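Local coordinates for PKS_KS domain-containing protein (Photorhabdus luminescens subsp. laumondii, PDB 6SMO) that probably extends growing polyketide chains as the ketosynthase of a type II minimal polyketide synthase, and here holds a hexaketide in complex with its acyl carrier protein, at residues T325-A331 and I418-L424; V391-Y397 and Y408-C414. The contacts are given in a common frame with arbitrary orientation. Numbering follows the deposited sequence.

Interaction 1 of 2, residues T325-A331 and I418-L424; sequences TVNYISA and IKTALKL
Strands 326-330 and 420-424 run side by side in parallel, their axes 4.5 Å apart at closest approach and their N-to-C directions 22° apart. The register pairs Val326 with Thr420 and Ile329 with Leu422, at CA-CA distances of 4.7 and 4.5 Å. Hydrogen bonds alternate in direction: Leu422 N to Tyr328 O (3.0 Å), Ser330 N to Leu422 O (2.8 Å) and Leu424 N to Ser330 O (3.2 Å). At the N-terminal end regularity lapses. Asn327, at phi/psi -129/19, gives only a weak bond from its N to Thr420 O (3.3 Å), while its p rotamer turns OD1 back to accept Lys419 N at 3.1 Å; its ND2 binds Pro417 O. The two strands are neighbours in the C-terminal half of the thiolase fold, where helices pack on both faces of the sheet. On one face Val326 CG2 meets Leu422 CD1 (3.6 Å), Ile329 CG1 meets Leu422 CB (3.9 Å) and Ile329 CG2 reaches Leu424 CD1 (4.0 Å), beneath helices 306-319 and 337-350. On the other, facing helix 372-388, Tyr328 (chi1 t) brings the edge of its ring to Ala421, CD2 to CB 3.9 Å, and its CB lies 4.0 Å from Ile418 CG2; its OH bonds with Asn361. Lys423 lays its CD 3.5 Å from Ser330 OG, and its NZ is bonded to Ser425 OG.

Interaction 2 of 2, residues V391-Y397 and Y408-C414; sequences VHPTINY and YIPNQGC
Beyond one antiparallel hydrogen-bonded pair, the two segments form an irregular loop pairing. In that pair Val391 N donates to Cys414 O (3.1 Å) and Cys414 N returns a weak bond to Val391 O (3.4 Å). Farther along, Thr394 N donates to Ile409 O (2.9 Å), its OG1 donates to Tyr408 O (2.8 Å), and its O accepts Asn411 N (3.1 Å). Ile409 takes positive phi (54/64). Asn411 (81/-56) is the centre of a classic gamma turn, closed by Gln412 N to Pro410 O at 2.9 Å. These links close the base of an excursion between the short strands 390-391 and 414-415. Asn411 OD1 accepts Tyr397 N (3.2 Å), whereas Asn396 N donates to a water (2.7 Å) that bonds weakly to the same OD1 (3.5 Å). Gly413 lies where a CB would come within 2.7 Å of Val391 O. Apolar contacts join Tyr397 CG to Pro410 CB (3.5 Å) and Val391 CG1 to Ile409 CD1 (3.4 Å); Tyr408 stacks on Phe251 and bonds through OH with Ser344.

How the interactions relate
Along the chain, interaction 2 is nested within the loop that interaction 1 closes, and their centres lie 15 Å apart. Interaction 1 belongs to the main sheet and is mostly buried: repeated backbone bonds and aliphatic side chains under helices dominate it. Interaction 2 is only partly buried and holds loops together, so asparagine, threonine and water satisfy backbone groups that lack a strand partner, and prolines and tyrosines supply much of the packing. They meet where Val391 CG1 comes within 3.6 Å of Tyr328 CE1 and Val391 CG2 within 4.0 Å of Ile418 CD1. Asn361 also bridges them, bonding to the Tyr328 hydroxyl and to His392 O.

Interaction 1 of 2, residues T325-A331 and I418-L424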
loop_
_atom_site.group_PDB
_atom_site.type_symbol
_atom_site.label_atom_id
_atom_site.label_comp_id
_atom_site.label_asym_id
_atom_site.label_seq_id
_atom_site.Cartn_x
_atom_site.Cartn_y
_atom_site.Cartn_z
ATOM N N THR B 325 21.645 17.319 -15.244
ATOM C CA THR B 325 21.952 17.955 -13.932
ATOM C C THR B 325 21.983 16.906 -12.812
ATOM O O THR B 325 22.464 17.249 -11.713
ATOM C CB THR B 325 20.948 19.066 -13.601
ATOM O OG1 THR B 325 19.632 18.544 -13.786
ATOM C CG2 THR B 325 21.137 20.304 -14.450
ATOM N N VAL B 326 21.493 15.688 -13.069
ATOM C CA VAL B 326 21.460 14.570 -12.076
ATOM C C VAL B 326 22.891 14.055 -11.880
ATOM O O VAL B 326 23.438 13.471 -12.839
ATOM C CB VAL B 326 20.510 13.437 -12.515
ATOM C CG1 VAL B 326 20.517 12.279 -11.528
ATOM C CG2 VAL B 326 19.090 13.936 -12.736
ATOM N N ASN B 327 23.466 14.260 -10.688
ATOM C CA ASN B 327 24.861 13.859 -10.350
ATOM C C ASN B 327 24.892 13.059 -9.037
ATOM O O ASN B 327 25.985 12.944 -8.455
ATOM C CB ASN B 327 25.793 15.075 -10.297
ATOM C CG ASN B 327 25.524 15.998 -9.125
ATOM O OD1 ASN B 327 24.415 16.051 -8.601
ATOM N ND2 ASN B 327 26.541 16.736 -8.709
ATOM N N TYR B 328 23.754 12.509 -8.598
ATOM C CA TYR B 328 23.663 11.601 -7.423
ATOM C C TYR B 328 22.316 10.866 -7.424
ATOM O O TYR B 328 21.288 11.489 -7.751
ATOM C CB TYR B 328 23.856 12.366 -6.112
ATOM C CG TYR B 328 23.562 11.538 -4.887
ATOM C CD1 TYR B 328 24.377 10.474 -4.534
ATOM C CD2 TYR B 328 22.448 11.788 -4.102
ATOM C CE1 TYR B 328 24.107 9.692 -3.423
ATOM C CE2 TYR B 328 22.165 11.016 -2.986
ATOM C CZ TYR B 328 22.995 9.964 -2.645
ATOM O OH TYR B 328 22.714 9.204 -1.548
ATOM N N ILE B 329 22.335 9.578 -7.059
ATOM C CA ILE B 329 21.141 8.679 -7.009
ATOM C C ILE B 329 21.168 7.898 -5.689
ATOM O O ILE B 329 22.156 7.178 -5.451
ATOM C CB ILE B 329 21.111 7.739 -8.234
ATOM C CG1 ILE B 329 21.045 8.512 -9.555
ATOM C CG2 ILE B 329 19.971 6.735 -8.123
ATOM C CD1 ILE B 329 21.526 7.729 -10.754
ATOM N N SER B 330 20.124 8.043 -4.866
ATOM C CA SER B 330 19.863 7.221 -3.654
ATOM C C SER B 330 19.018 6.005 -4.052
ATOM O O SER B 330 17.782 6.069 -3.910
ATOM C CB SER B 330 19.190 8.030 -2.574
ATOM O OG SER B 330 18.859 7.213 -1.460
ATOM N N ALA B 331 19.660 4.941 -4.542
ATOM C CA ALA B 331 18.992 3.741 -5.099
ATOM C C ALA B 331 18.321 2.943 -3.976
ATOM O O ALA B 331 18.738 3.087 -2.808
ATOM C CB ALA B 331 19.979 2.891 -5.859
ATOM N N ILE B 418 26.191 17.896 -4.492
ATOM C CA ILE B 418 24.923 17.361 -5.073
ATOM C C ILE B 418 24.089 18.545 -5.575
ATOM O O ILE B 418 23.783 19.437 -4.758
ATOM C CB ILE B 418 24.148 16.512 -4.041
ATOM C CG1 ILE B 418 25.016 15.401 -3.441
ATOM C CG2 ILE B 418 22.872 15.950 -4.653
ATOM C CD1 ILE B 418 24.507 14.868 -2.121
ATOM N N LYS B 419 23.747 18.547 -6.869
ATOM C CA LYS B 419 22.828 19.533 -7.501
ATOM C C LYS B 419 21.414 18.938 -7.515
ATOM O O LYS B 419 20.593 19.354 -6.671
ATOM C CB LYS B 419 23.309 19.906 -8.910
ATOM C CG LYS B 419 24.152 21.171 -8.994
ATOM C CD LYS B 419 25.516 21.051 -8.349
ATOM C CE LYS B 419 26.269 22.364 -8.322
ATOM N NZ LYS B 419 27.616 22.212 -7.722
ATOM N N THR B 420 21.159 17.993 -8.427
ATOM C CA THR B 420 19.861 17.287 -8.598
ATOM C C THR B 420 20.036 15.823 -8.183
ATOM O O THR B 420 20.877 15.139 -8.794
ATOM C CB THR B 420 19.354 17.406 -10.041
ATOM O OG1 THR B 420 19.337 18.790 -10.393
ATOM C CG2 THR B 420 17.973 16.817 -10.233
ATOM N N ALA B 421 19.268 15.373 -7.187
ATOM C CA ALA B 421 19.329 14.008 -6.612
ATOM C C ALA B 421 18.102 13.201 -7.048
ATOM O O ALA B 421 16.994 13.772 -7.080
ATOM C CB ALA B 421 19.427 14.090 -5.108
ATOM N N LEU B 422 18.308 11.921 -7.375
ATOM C CA LEU B 422 17.238 10.924 -7.656
ATOM C C LEU B 422 17.116 9.977 -6.458
ATOM O O LEU B 422 18.131 9.758 -5.770
ATOM C CB LEU B 422 17.579 10.152 -8.934
ATOM C CG LEU B 422 16.837 10.585 -10.198
ATOM C CD1 LEU B 422 16.961 12.083 -10.433
ATOM C CD2 LEU B 422 17.350 9.815 -11.404
ATOM N N LYS B 423 15.914 9.442 -6.232
ATOM C CA LYS B 423 15.595 8.501 -5.125
ATOM C C LYS B 423 14.676 7.404 -5.666
ATOM O O LYS B 423 13.477 7.680 -5.851
ATOM C CB LYS B 423 14.954 9.263 -3.961
ATOM C CG LYS B 423 14.377 8.404 -2.843
ATOM C CD LYS B 423 15.423 7.671 -2.033
ATOM C CE LYS B 423 14.863 6.480 -1.286
ATOM N NZ LYS B 423 14.696 5.302 -2.169
ATOM N N LEU B 424 15.231 6.213 -5.908
ATOM C CA LEU B 424 14.527 5.056 -6.523
ATOM C C LEU B 424 13.981 4.154 -5.411
ATOM O O LEU B 424 14.739 3.862 -4.464
ATOM C CB LEU B 424 15.506 4.295 -7.425
ATOM C CG LEU B 424 15.788 4.914 -8.795
ATOM C CD1 LEU B 424 16.042 6.412 -8.703
ATOM C CD2 LEU B 424 16.969 4.223 -9.461
#

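Interaction 2 of 2, residues V391-Y397 and Y408-C414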
loop_
_atom_site.group_PDB
_atom_site.type_symbol
_atom_site.label_atom_id
_atom_site.label_comp_id
_atom_site.label_asym_id
_atom_site.label_seq_id
_atom_site.Cartn_x
_atom_site.Cartn_y
_atom_site.Cartn_z
ATOM N N VAL B 391 28.157 12.273 0.764
ATOM C CA VAL B 391 27.506 11.042 0.225
ATOM C C VAL B 391 27.969 9.845 1.063
ATOM O O VAL B 391 29.187 9.580 1.085
ATOM C CB VAL B 391 27.826 10.855 -1.271
ATOM C CG1 VAL B 391 27.281 9.542 -1.806
ATOM C CG2 VAL B 391 27.313 12.018 -2.105
ATOM N N HIS B 392 27.033 9.159 1.730
ATOM C CA HIS B 392 27.303 7.954 2.559
ATOM C C HIS B 392 27.660 6.791 1.637
ATOM O O HIS B 392 27.159 6.712 0.517
ATOM C CB HIS B 392 26.127 7.641 3.501
ATOM C CG HIS B 392 24.909 7.092 2.832
ATOM N ND1 HIS B 392 24.874 5.828 2.272
ATOM C CD2 HIS B 392 23.674 7.612 2.663
ATOM C CE1 HIS B 392 23.678 5.604 1.768
ATOM N NE2 HIS B 392 22.923 6.684 1.994
ATOM N N PRO B 393 28.544 5.862 2.071
ATOM C CA PRO B 393 28.961 4.740 1.231
ATOM C C PRO B 393 28.016 3.533 1.298
ATOM O O PRO B 393 27.236 3.447 2.229
ATOM C CB PRO B 393 30.318 4.373 1.842
ATOM C CG PRO B 393 30.139 4.656 3.321
ATOM C CD PRO B 393 29.200 5.846 3.389
ATOM N N THR B 394 28.114 2.644 0.305
ATOM C CA THR B 394 27.522 1.279 0.314
ATOM C C THR B 394 28.550 0.325 0.933
ATOM O O THR B 394 29.504 -0.045 0.222
ATOM C CB THR B 394 27.115 0.832 -1.097
ATOM O OG1 THR B 394 26.418 1.903 -1.730
ATOM C CG2 THR B 394 26.247 -0.407 -1.094
ATOM N N ILE B 395 28.378 -0.035 2.209
ATOM C CA ILE B 395 29.357 -0.868 2.972
ATOM C C ILE B 395 29.173 -2.343 2.595
ATOM O O ILE B 395 28.184 -2.666 1.905
ATOM C CB ILE B 395 29.242 -0.640 4.495
ATOM C CG1 ILE B 395 27.908 -1.127 5.070
ATOM C CG2 ILE B 395 29.502 0.820 4.837
ATOM C CD1 ILE B 395 27.954 -1.425 6.551
ATOM N N ASN B 396 30.109 -3.190 3.036
ATOM C CA ASN B 396 30.113 -4.665 2.825
ATOM C C ASN B 396 30.282 -4.978 1.332
ATOM O O ASN B 396 29.824 -6.057 0.905
ATOM C CB ASN B 396 28.850 -5.318 3.394
ATOM C CG ASN B 396 28.533 -4.869 4.805
ATOM O OD1 ASN B 396 29.436 -4.593 5.593
ATOM N ND2 ASN B 396 27.255 -4.798 5.135
ATOM N N TYR B 397 30.929 -4.085 0.572
ATOM C CA TYR B 397 31.224 -4.274 -0.873
ATOM C C TYR B 397 32.436 -5.205 -1.007
ATOM O O TYR B 397 33.577 -4.748 -0.787
ATOM C CB TYR B 397 31.451 -2.939 -1.585
ATOM C CG TYR B 397 31.438 -3.046 -3.088
ATOM C CD1 TYR B 397 30.245 -3.020 -3.794
ATOM C CD2 TYR B 397 32.612 -3.196 -3.809
ATOM C CE1 TYR B 397 30.218 -3.127 -5.175
ATOM C CE2 TYR B 397 32.603 -3.304 -5.191
ATOM C CZ TYR B 397 31.402 -3.270 -5.877
ATOM O OH TYR B 397 31.383 -3.375 -7.239
ATOM N N TYR B 408 29.342 2.757 -7.027
ATOM C CA TYR B 408 28.445 2.429 -5.887
ATOM C C TYR B 408 29.023 2.950 -4.563
ATOM O O TYR B 408 28.429 2.649 -3.506
ATOM C CB TYR B 408 28.177 0.923 -5.832
ATOM C CG TYR B 408 27.508 0.380 -7.068
ATOM C CD1 TYR B 408 26.261 0.838 -7.464
ATOM C CD2 TYR B 408 28.123 -0.583 -7.852
ATOM C CE1 TYR B 408 25.641 0.353 -8.605
ATOM C CE2 TYR B 408 27.516 -1.080 -8.993
ATOM C CZ TYR B 408 26.270 -0.613 -9.372
ATOM O OH TYR B 408 25.668 -1.098 -10.496
ATOM N N ILE B 409 30.122 3.715 -4.615
ATOM C CA ILE B 409 30.749 4.383 -3.433
ATOM C C ILE B 409 31.020 3.325 -2.365
ATOM O O ILE B 409 30.436 3.367 -1.282
ATOM C CB ILE B 409 29.843 5.515 -2.903
ATOM C CG1 ILE B 409 29.219 6.337 -4.036
ATOM C CG2 ILE B 409 30.595 6.402 -1.922
ATOM C CD1 ILE B 409 27.809 6.781 -3.743
ATOM N N PRO B 410 31.902 2.336 -2.636
ATOM C CA PRO B 410 32.071 1.193 -1.739
ATOM C C PRO B 410 32.873 1.505 -0.465
ATOM O O PRO B 410 33.988 1.983 -0.578
ATOM C CB PRO B 410 32.817 0.180 -2.622
ATOM C CG PRO B 410 33.636 1.041 -3.560
ATOM C CD PRO B 410 32.775 2.260 -3.819
ATOM N N ASN B 411 32.265 1.255 0.701
ATOM C CA ASN B 411 32.928 1.122 2.030
ATOM C C ASN B 411 33.206 2.503 2.641
ATOM O O ASN B 411 32.745 2.732 3.777
ATOM C CB ASN B 411 34.180 0.244 1.945
ATOM C CG ASN B 411 33.892 -1.134 1.385
ATOM O OD1 ASN B 411 32.797 -1.666 1.560
ATOM N ND2 ASN B 411 34.865 -1.721 0.708
ATOM N N GLN B 412 33.935 3.379 1.938
ATOM C CA GLN B 412 34.296 4.745 2.415
ATOM C C GLN B 412 33.524 5.797 1.608
ATOM O O GLN B 412 33.566 5.739 0.365
ATOM C CB GLN B 412 35.806 4.977 2.309
ATOM C CG GLN B 412 36.584 4.508 3.533
ATOM C CD GLN B 412 36.366 5.376 4.750
ATOM O OE1 GLN B 412 36.020 6.552 4.652
ATOM N NE2 GLN B 412 36.579 4.799 5.921
ATOM N N GLY B 413 32.845 6.717 2.305
ATOM C CA GLY B 413 32.127 7.864 1.715
ATOM C C GLY B 413 33.066 9.032 1.458
ATOM O O GLY B 413 34.278 8.881 1.713
ATOM N N CYS B 414 32.532 10.157 0.975
ATOM C CA CYS B 414 33.312 11.375 0.624
ATOM C C CYS B 414 32.387 12.587 0.465
ATOM O O CYS B 414 31.174 12.391 0.251
ATOM C CB CYS B 414 34.095 11.164 -0.667
ATOM S SG CYS B 414 33.041 10.812 -2.098
HETATM O O HOH W 1 32.189 -2.865 4.772
#